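Local atomic coordinates of ribosome-associated protein Y (PSrp-1) (Clostridium acetobutylicum, PDB entry 3KA5), a protein that is probably required for pairing active 70S ribosomes into translationally inactive 100S dimers in stationary phase, this chain being its C-terminal domain. Residues H27-V31 with V42-R46. Residues are numbered along the deposited sequence; the frame is centred on the assembly and turned at random.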
# COMPACT_ATOMS: atom_id res chain seq x y z
N HIS B 27 7.34 10.38 -2.28
CA HIS B 27 7.30 8.99 -1.84
C HIS B 27 7.42 7.97 -2.97
O HIS B 27 7.26 8.32 -4.14
CB HIS B 27 6.03 8.75 -1.04
CG HIS B 27 6.04 9.41 0.30
ND1 HIS B 27 6.12 8.70 1.48
CD2 HIS B 27 6.04 10.72 0.65
CE1 HIS B 27 6.18 9.55 2.49
NE2 HIS B 27 6.13 10.78 2.01
N ASN B 28 7.71 6.72 -2.59
CA ASN B 28 7.88 5.61 -3.53
C ASN B 28 6.59 4.79 -3.69
O ASN B 28 6.46 4.00 -4.62
CB ASN B 28 9.02 4.69 -3.06
CG ASN B 28 10.38 5.35 -3.18
OD1 ASN B 28 11.37 4.87 -2.63
ND2 ASN B 28 10.45 6.45 -3.92
N PHE B 29 5.66 4.97 -2.76
CA PHE B 29 4.37 4.31 -2.84
C PHE B 29 3.41 5.23 -2.11
O PHE B 29 3.85 6.05 -1.30
CB PHE B 29 4.42 2.90 -2.23
CG PHE B 29 4.52 2.88 -0.74
CD1 PHE B 29 3.38 2.96 0.05
CD2 PHE B 29 5.75 2.74 -0.12
CE1 PHE B 29 3.46 2.89 1.44
CE2 PHE B 29 5.85 2.67 1.27
CZ PHE B 29 4.70 2.75 2.05
N PHE B 30 2.12 5.12 -2.39
CA PHE B 30 1.15 6.02 -1.78
C PHE B 30 -0.18 5.30 -1.61
O PHE B 30 -0.74 4.78 -2.57
CB PHE B 30 1.01 7.25 -2.69
CG PHE B 30 0.20 8.39 -2.11
CD1 PHE B 30 0.75 9.24 -1.15
CD2 PHE B 30 -1.08 8.64 -2.57
CE1 PHE B 30 0.03 10.33 -0.68
CE2 PHE B 30 -1.81 9.72 -2.09
CZ PHE B 30 -1.25 10.57 -1.15
N VAL B 31 -0.67 5.24 -0.37
CA VAL B 31 -1.93 4.58 -0.06
C VAL B 31 -3.05 5.61 -0.11
O VAL B 31 -2.92 6.70 0.44
CB VAL B 31 -1.90 3.97 1.37
CG1 VAL B 31 -3.18 3.20 1.64
CG2 VAL B 31 -0.68 3.07 1.51
N VAL B 42 -3.21 1.30 -3.74
CA VAL B 42 -1.84 1.73 -3.51
C VAL B 42 -1.15 1.94 -4.85
O VAL B 42 -1.12 1.04 -5.68
CB VAL B 42 -1.05 0.68 -2.70
CG1 VAL B 42 0.36 1.19 -2.41
CG2 VAL B 42 -1.78 0.37 -1.39
N VAL B 43 -0.61 3.14 -5.07
CA VAL B 43 0.11 3.40 -6.30
C VAL B 43 1.58 3.39 -5.92
O VAL B 43 1.94 3.65 -4.77
CB VAL B 43 -0.25 4.77 -6.95
CG1 VAL B 43 -1.61 4.69 -7.62
CG2 VAL B 43 -0.24 5.88 -5.92
N TYR B 44 2.44 3.05 -6.87
CA TYR B 44 3.86 2.99 -6.62
C TYR B 44 4.63 3.18 -7.91
O TYR B 44 4.06 3.06 -9.00
CB TYR B 44 4.22 1.64 -5.97
CG TYR B 44 3.98 0.45 -6.87
CD1 TYR B 44 5.00 -0.08 -7.66
CD2 TYR B 44 2.71 -0.13 -6.95
CE1 TYR B 44 4.76 -1.16 -8.52
CE2 TYR B 44 2.47 -1.21 -7.81
CZ TYR B 44 3.50 -1.72 -8.59
OH TYR B 44 3.26 -2.78 -9.44
N LYS B 45 5.91 3.51 -7.79
CA LYS B 45 6.74 3.72 -8.96
C LYS B 45 7.55 2.45 -9.20
O LYS B 45 8.19 1.94 -8.28
CB LYS B 45 7.68 4.91 -8.74
CG LYS B 45 8.38 5.38 -10.00
CD LYS B 45 8.96 6.77 -9.82
CE LYS B 45 9.41 7.33 -11.15
NZ LYS B 45 9.88 8.74 -11.03
N ARG B 46 7.50 1.93 -10.42
CA ARG B 46 8.23 0.72 -10.76
C ARG B 46 9.40 1.00 -11.70
O ARG B 46 9.29 1.82 -12.62
CB ARG B 46 7.28 -0.31 -11.39
CG ARG B 46 6.13 0.30 -12.18
CD ARG B 46 5.18 -0.76 -12.73
NE ARG B 46 5.61 -1.30 -14.02
CZ ARG B 46 4.99 -2.27 -14.67
NH1 ARG B 46 3.89 -2.83 -14.17
NH2 ARG B 46 5.45 -2.69 -15.84
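At the edge of the Phe-30 ring, near its plane, lies CG2 of Val-43, whereas the Phe-29 ring, on the other side of the sheet, is met obliquely by CG1 of Val-42, 4.3 Å from its CD1. The two phenylalanines thus show how neighbouring residues of one strand serve separate interfaces. Phe-30 turns its CG anti to the backbone N (chi1 -171°), which carries the ring away from Val-43 and among Met-22, Leu-25 and Met-13; the closest contact between the two side chains is therefore at the base of Phe-30, CB to Val-43 CG2 at 3.7 Å. Phe-29 and Tyr-44 instead both set CG between backbone N and carbonyl carbon. Their rings diverge from a shared base where the two CB atoms stand 4.0 Å apart, Tyr-44 leaning to Ile-54 and Phe-29 stacking on Phe-29 of the second subunit. Beside them, Val-31 and Val-42 meet through their CG2 methyls at 4.1 Å, and each also packs on the other's equivalent in that subunit, Val-31 on its Val-42 and Val-42 on its Val-31.

Between these two layers the backbones run antiparallel. Phe-30 and Val-43 exchange a reciprocal pair of hydrogen bonds, Phe-30 N to Val-43 O at 2.8 Å and Val-43 N to Phe-30 O at 3.0 Å. A longer bond follows, from Lys-45 N to Asn-28 O (3.3 Å). The whole is a two-faced beta hairpin: strand 29-34 pairs with the central strand 39-45, the Phe-30/Val-43 face covers helix 15-25, and the Phe-29/Val-31/Val-42 face contributes to the interface with the second subunit in this C-terminal domain of a long-form hibernation promoting factor.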